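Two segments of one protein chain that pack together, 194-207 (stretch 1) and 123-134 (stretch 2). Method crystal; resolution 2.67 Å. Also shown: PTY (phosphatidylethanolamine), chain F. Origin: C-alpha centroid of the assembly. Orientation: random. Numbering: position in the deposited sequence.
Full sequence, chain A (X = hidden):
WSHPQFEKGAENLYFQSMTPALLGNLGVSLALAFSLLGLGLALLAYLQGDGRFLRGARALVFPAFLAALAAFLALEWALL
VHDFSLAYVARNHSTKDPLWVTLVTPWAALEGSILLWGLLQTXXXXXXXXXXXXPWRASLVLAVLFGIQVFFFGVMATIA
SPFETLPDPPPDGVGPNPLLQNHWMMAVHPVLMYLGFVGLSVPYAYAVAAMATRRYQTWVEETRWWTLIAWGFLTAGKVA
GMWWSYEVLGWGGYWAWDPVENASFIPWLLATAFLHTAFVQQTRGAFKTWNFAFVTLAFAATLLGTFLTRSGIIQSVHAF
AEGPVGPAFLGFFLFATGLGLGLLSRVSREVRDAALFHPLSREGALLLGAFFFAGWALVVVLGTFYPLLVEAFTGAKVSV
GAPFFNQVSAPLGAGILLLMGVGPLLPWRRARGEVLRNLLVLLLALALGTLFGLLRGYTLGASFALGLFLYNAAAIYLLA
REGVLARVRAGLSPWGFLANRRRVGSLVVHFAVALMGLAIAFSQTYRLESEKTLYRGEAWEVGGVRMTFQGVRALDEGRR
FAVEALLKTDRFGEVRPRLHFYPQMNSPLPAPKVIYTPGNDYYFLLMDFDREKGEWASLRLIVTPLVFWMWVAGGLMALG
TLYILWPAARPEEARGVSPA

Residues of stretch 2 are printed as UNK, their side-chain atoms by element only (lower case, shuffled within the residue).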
# COMPACT_ATOMS: atom_id res chain seq x y z
N TYR A 194 6.37 -3.84 1.10
CA TYR A 194 7.40 -4.76 0.60
C TYR A 194 6.83 -6.15 0.39
O TYR A 194 6.98 -6.73 -0.69
CB TYR A 194 8.60 -4.81 1.56
CG TYR A 194 9.45 -3.54 1.67
CD1 TYR A 194 9.32 -2.50 0.75
CD2 TYR A 194 10.37 -3.39 2.70
CE1 TYR A 194 10.08 -1.34 0.86
CE2 TYR A 194 11.14 -2.24 2.82
CZ TYR A 194 10.99 -1.22 1.90
OH TYR A 194 11.75 -0.09 2.03
N LEU A 195 6.05 -6.62 1.39
CA LEU A 195 5.19 -7.80 1.29
C LEU A 195 4.29 -7.73 0.08
O LEU A 195 4.21 -8.69 -0.71
CB LEU A 195 4.32 -7.90 2.55
CG LEU A 195 4.92 -8.36 3.87
CD1 LEU A 195 3.89 -8.27 4.99
CD2 LEU A 195 5.40 -9.77 3.69
N GLY A 196 3.65 -6.56 -0.13
CA GLY A 196 2.75 -6.40 -1.25
C GLY A 196 3.46 -6.55 -2.58
O GLY A 196 3.00 -7.31 -3.44
N PHE A 197 4.69 -5.98 -2.67
CA PHE A 197 5.48 -6.09 -3.89
C PHE A 197 5.84 -7.53 -4.17
O PHE A 197 5.65 -8.02 -5.29
CB PHE A 197 6.74 -5.22 -3.81
CG PHE A 197 7.79 -5.52 -4.88
CD1 PHE A 197 7.69 -4.95 -6.13
CD2 PHE A 197 8.88 -6.36 -4.62
CE1 PHE A 197 8.65 -5.23 -7.11
CE2 PHE A 197 9.83 -6.63 -5.59
CZ PHE A 197 9.72 -6.06 -6.83
N VAL A 198 6.25 -8.26 -3.12
CA VAL A 198 6.77 -9.59 -3.38
C VAL A 198 5.60 -10.54 -3.64
O VAL A 198 5.76 -11.50 -4.40
CB VAL A 198 7.75 -10.04 -2.27
CG1 VAL A 198 8.86 -9.02 -2.15
CG2 VAL A 198 7.08 -10.17 -0.95
N GLY A 199 4.39 -10.18 -3.16
CA GLY A 199 3.20 -10.87 -3.61
C GLY A 199 2.97 -10.69 -5.09
O GLY A 199 2.97 -11.67 -5.84
N LEU A 200 3.01 -9.44 -5.56
CA LEU A 200 2.85 -9.18 -6.99
C LEU A 200 4.08 -9.61 -7.80
O LEU A 200 4.05 -9.52 -9.03
CB LEU A 200 2.54 -7.70 -7.25
CG LEU A 200 1.08 -7.25 -7.13
CD1 LEU A 200 0.91 -5.95 -7.89
CD2 LEU A 200 0.09 -8.30 -7.66
N SER A 201 5.16 -10.06 -7.13
CA SER A 201 6.26 -10.67 -7.86
C SER A 201 5.84 -11.97 -8.52
O SER A 201 6.10 -12.18 -9.72
CB SER A 201 7.44 -10.91 -6.92
OG SER A 201 7.28 -12.12 -6.20
N VAL A 202 5.17 -12.85 -7.78
CA VAL A 202 5.04 -14.25 -8.23
C VAL A 202 3.99 -14.46 -9.33
O VAL A 202 4.26 -15.26 -10.23
CB VAL A 202 4.95 -15.19 -7.03
CG1 VAL A 202 3.99 -14.71 -6.00
CG2 VAL A 202 4.61 -16.65 -7.39
N PRO A 203 2.84 -13.75 -9.37
CA PRO A 203 2.05 -13.73 -10.62
C PRO A 203 2.78 -13.20 -11.85
O PRO A 203 2.67 -13.83 -12.91
CB PRO A 203 0.86 -12.82 -10.26
CG PRO A 203 1.19 -12.29 -8.89
CD PRO A 203 1.92 -13.41 -8.29
N TYR A 204 3.54 -12.10 -11.70
CA TYR A 204 4.30 -11.50 -12.81
C TYR A 204 5.26 -12.49 -13.42
O TYR A 204 5.32 -12.62 -14.65
CB TYR A 204 5.09 -10.27 -12.33
CG TYR A 204 6.16 -9.79 -13.31
CD1 TYR A 204 5.81 -9.01 -14.41
CD2 TYR A 204 7.52 -10.08 -13.12
CE1 TYR A 204 6.76 -8.56 -15.31
CE2 TYR A 204 8.48 -9.64 -14.02
CZ TYR A 204 8.09 -8.88 -15.11
OH TYR A 204 9.02 -8.42 -16.01
N ALA A 205 5.96 -13.23 -12.55
CA ALA A 205 6.84 -14.33 -12.94
C ALA A 205 6.11 -15.35 -13.78
O ALA A 205 6.52 -15.61 -14.93
CB ALA A 205 7.40 -14.99 -11.68
N TYR A 206 4.94 -15.79 -13.30
CA TYR A 206 4.09 -16.74 -14.01
C TYR A 206 3.65 -16.18 -15.35
O TYR A 206 3.73 -16.88 -16.37
CB TYR A 206 2.87 -17.09 -13.15
CG TYR A 206 3.01 -18.31 -12.25
CD1 TYR A 206 3.65 -18.22 -11.02
CD2 TYR A 206 2.46 -19.53 -12.61
CE1 TYR A 206 3.76 -19.31 -10.18
CE2 TYR A 206 2.57 -20.63 -11.78
CZ TYR A 206 3.22 -20.51 -10.57
OH TYR A 206 3.33 -21.61 -9.74
N ALA A 207 3.36 -14.86 -15.39
CA ALA A 207 2.93 -14.21 -16.62
C ALA A 207 4.05 -14.16 -17.64
O ALA A 207 3.84 -14.53 -18.80
CB ALA A 207 2.45 -12.81 -16.33
N UNK A 123 11.92 -15.22 0.67
CA UNK A 123 10.90 -16.00 1.37
C UNK A 123 9.74 -16.34 0.43
O UNK A 123 9.26 -17.48 0.41
c UNK A 123 10.39 -15.25 2.60
c UNK A 123 9.08 -16.95 3.97
c UNK A 123 9.01 -15.66 3.15
c UNK A 123 8.34 -14.55 3.96
N UNK A 124 9.29 -15.36 -0.36
CA UNK A 124 8.18 -15.59 -1.27
C UNK A 124 8.58 -16.53 -2.42
O UNK A 124 7.77 -17.35 -2.87
c UNK A 124 4.26 -12.80 -0.80
c UNK A 124 4.45 -12.59 0.55
c UNK A 124 5.65 -12.91 1.15
c UNK A 124 6.68 -13.46 0.39
o UNK A 124 3.44 -12.06 1.32
c UNK A 124 5.30 -13.34 -1.57
c UNK A 124 7.66 -14.26 -1.80
c UNK A 124 6.52 -13.68 -0.98
N UNK A 125 9.84 -16.45 -2.85
CA UNK A 125 10.34 -17.38 -3.86
C UNK A 125 10.47 -18.79 -3.28
O UNK A 125 10.22 -19.78 -3.98
o UNK A 125 11.56 -15.51 -4.81
c UNK A 125 11.69 -16.88 -4.40
c UNK A 125 12.14 -17.69 -5.62
N UNK A 126 10.80 -18.89 -1.99
CA UNK A 126 10.82 -20.19 -1.31
C UNK A 126 9.42 -20.79 -1.19
O UNK A 126 9.24 -21.99 -1.41
c UNK A 126 11.45 -20.04 0.08
c UNK A 126 12.36 -22.41 0.12
c UNK A 126 11.59 -21.34 0.89
c UNK A 126 12.16 -21.14 2.30
N UNK A 127 8.43 -19.97 -0.82
CA UNK A 127 7.05 -20.44 -0.68
C UNK A 127 6.38 -20.72 -2.01
O UNK A 127 5.39 -21.47 -2.05
c UNK A 127 6.62 -19.15 1.54
c UNK A 127 5.80 -18.04 2.19
c UNK A 127 6.22 -19.40 0.09
c UNK A 127 6.57 -20.44 2.36
N UNK A 128 6.89 -20.16 -3.11
CA UNK A 128 6.43 -20.53 -4.44
C UNK A 128 7.28 -21.62 -5.07
O UNK A 128 6.91 -22.13 -6.14
c UNK A 128 6.42 -19.31 -5.37
N UNK A 129 8.40 -21.99 -4.45
CA UNK A 129 9.30 -22.98 -5.03
C UNK A 129 8.76 -24.40 -4.93
O UNK A 129 9.13 -25.24 -5.76
c UNK A 129 10.66 -22.91 -4.37
o UNK A 129 10.77 -23.94 -3.40
N UNK A 130 7.89 -24.68 -3.96
CA UNK A 130 7.15 -25.94 -3.89
C UNK A 130 5.90 -25.95 -4.77
O UNK A 130 4.89 -26.53 -4.38
c UNK A 130 6.21 -25.11 -1.65
n UNK A 130 4.37 -25.65 -0.10
n UNK A 130 4.46 -26.27 2.11
c UNK A 130 5.82 -25.57 -0.25
c UNK A 130 6.77 -26.27 -2.44
c UNK A 130 3.76 -25.99 1.02
n UNK A 130 2.43 -26.04 1.06
N UNK A 131 5.96 -25.28 -5.92
CA UNK A 131 4.90 -25.22 -6.90
C UNK A 131 4.55 -26.61 -7.44
O UNK A 131 5.42 -27.47 -7.57
c UNK A 131 5.35 -24.30 -8.04
n UNK A 131 9.16 -23.14 -8.43
c UNK A 131 8.73 -23.67 -9.73
c UNK A 131 7.23 -23.95 -9.77
c UNK A 131 6.79 -24.64 -8.49
N UNK A 132 3.27 -26.86 -7.71
CA UNK A 132 2.87 -27.98 -8.58
C UNK A 132 2.79 -27.56 -10.04
O UNK A 132 1.72 -27.55 -10.66
c UNK A 132 0.96 -27.06 -7.51
c UNK A 132 1.52 -28.37 -7.98
c UNK A 132 2.14 -26.39 -6.87
N UNK A 133 3.94 -27.20 -10.62
CA UNK A 133 3.98 -26.60 -11.95
C UNK A 133 4.89 -27.38 -12.89
O UNK A 133 5.96 -27.86 -12.50
c UNK A 133 2.94 -23.84 -13.27
c UNK A 133 4.36 -24.26 -13.09
c UNK A 133 4.39 -25.13 -11.84
c UNK A 133 5.21 -23.02 -12.88
N UNK A 134 4.44 -27.48 -14.15
CA UNK A 134 5.12 -28.23 -15.19
C UNK A 134 6.45 -27.56 -15.57
O UNK A 134 6.55 -26.33 -15.49
o UNK A 134 2.47 -26.72 -16.72
o UNK A 134 4.44 -26.31 -17.57
c UNK A 134 3.66 -27.04 -16.93
c UNK A 134 4.15 -28.38 -16.39
C1 PTY F . 0.37 -18.04 -0.65
C2 PTY F . -4.04 -20.99 -5.97
C3 PTY F . -3.13 -21.75 -5.00
O4 PTY F . 1.39 -17.33 -0.00
C5 PTY F . -0.78 -20.29 -0.74
C6 PTY F . 0.28 -19.43 -0.04
O7 PTY F . -0.07 -19.27 1.30
C8 PTY F . 0.65 -19.99 2.27
O10 PTY F . 0.87 -21.14 2.11
C11 PTY F . 1.12 -19.28 3.54
C12 PTY F . 2.10 -20.17 4.30
C13 PTY F . 2.64 -19.48 5.56
C14 PTY F . 1.50 -19.18 6.54
C15 PTY F . 2.05 -18.88 7.93
C16 PTY F . 1.04 -18.00 8.67
C17 PTY F . 1.73 -17.13 9.73
C18 PTY F . 1.78 -15.64 9.37
C19 PTY F . 0.57 -15.14 8.59
C20 PTY F . 0.14 -13.74 9.07
C21 PTY F . 1.17 -12.67 8.68
C22 PTY F . 0.69 -11.31 9.18
C23 PTY F . 1.25 -10.15 8.35
C24 PTY F . 2.32 -9.41 9.17
C25 PTY F . 2.09 -7.90 9.10
C26 PTY F . 2.99 -7.17 10.10
C27 PTY F . 2.35 -5.84 10.50
C28 PTY F . 2.81 -5.48 11.91
C29 PTY F . 1.70 -4.73 12.65
C30 PTY F . 1.17 -15.96 0.15
C31 PTY F . 2.08 -15.13 1.06
O30 PTY F . 0.29 -15.43 -0.43
C32 PTY F . 2.18 -15.67 2.49
C33 PTY F . 2.94 -14.65 3.34
C34 PTY F . 2.21 -14.42 4.67
C35 PTY F . 2.47 -12.98 5.12
C36 PTY F . 3.95 -12.82 5.46
C37 PTY F . 4.14 -11.77 6.57
C38 PTY F . 5.62 -11.61 6.94
C39 PTY F . 5.82 -10.51 7.98
C40 PTY F . 6.94 -10.91 8.94
C41 PTY F . 7.05 -9.91 10.09
C42 PTY F . 6.13 -10.36 11.22
C43 PTY F . 6.99 -10.69 12.45
C44 PTY F . 6.12 -10.51 13.69
P1 PTY F . -1.45 -21.48 -2.99
O11 PTY F . -2.59 -20.89 -4.04
O12 PTY F . -0.43 -22.25 -3.80
O13 PTY F . -2.11 -22.45 -2.05
O14 PTY F . -0.72 -20.24 -2.15
N1 PTY F . -4.81 -21.94 -6.74

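Position 123 carries four carbons, forked at the second, and its side chain makes no contact with stretch 1. A fork one carbon beyond CB identifies Leu123, an apolar residue at the margin of the contact. Position 124 has one carbon leading to a six-carbon ring that bears an oxygen. The ring lies against Leu195, Val198 and Gly199; this is Tyr124. Val198 CG2 sits 3.5 Å from the centroid of the Tyr124 ring, 8° off its normal, a CH-pi contact over one face. The ring also reaches the backbone of Gly199, with Tyr124 CE2 3.5 Å from Gly199 N. Leu195 CD2 lies 3.8 Å from Tyr124 OH, and that same hydroxyl oxygen is 3.3 Å from C33 of the phosphatidylethanolamine.

At position 125 one carbon carries an oxygen and a carbon: Thr125, pointing sideways, its hydroxyl bonded to a residue just beyond the stretch. Positions 126 and 127 each show four carbons forked at the second and lie out of reach of stretch 1; they are Leu126 and Leu127, apolar and partly exposed.

Position 128 has a single carbon, pointing toward stretch 1 and touching Val202. It is Ala128, whose CB meets Val202 CG2 at 3.8 Å, a methyl contact made with CA atoms 7.5 Å apart. Position 129 has one carbon and one oxygen, hence Ser129; its OG returns to Leu126 O at 3.2 Å, satisfying the hydroxyl within its own stretch.

Three carbons, a nitrogen, then a carbon with two more nitrogens mark position 130 as Arg130, whose charged group suits an exposed site. Position 131 has four carbons in a row ending in nitrogen: Lys131. Its CB lies 3.8 Å from Tyr206 OH, while its end leads away and NZ makes weak hydrogen bonds to Ala128 O and Ser129 O, both 3.4 Å. Three carbons closing onto the backbone nitrogen make position 132 Pro132, exposed and poorly ordered in the loop.

Position 133, four carbons forked at the second, points toward Tyr206 and is Leu133; its CD1 packs 3.6 Å from Tyr206 CE2. Position 134 has two carbons, the second carrying two oxygens: Asp134, which precedes a helix and bonds elsewhere in the structure through OD1.

The contact works by apolar packing, without hydrogen bonds across it. The helices cross at -41°, 9.8 Å apart at closest approach. Tyr124 contributes the largest buried area, Ala128 meets Val202, and beyond the helix Leu133 reaches Tyr206.

Stretch 2 123-134: LYTLLASRKPLD
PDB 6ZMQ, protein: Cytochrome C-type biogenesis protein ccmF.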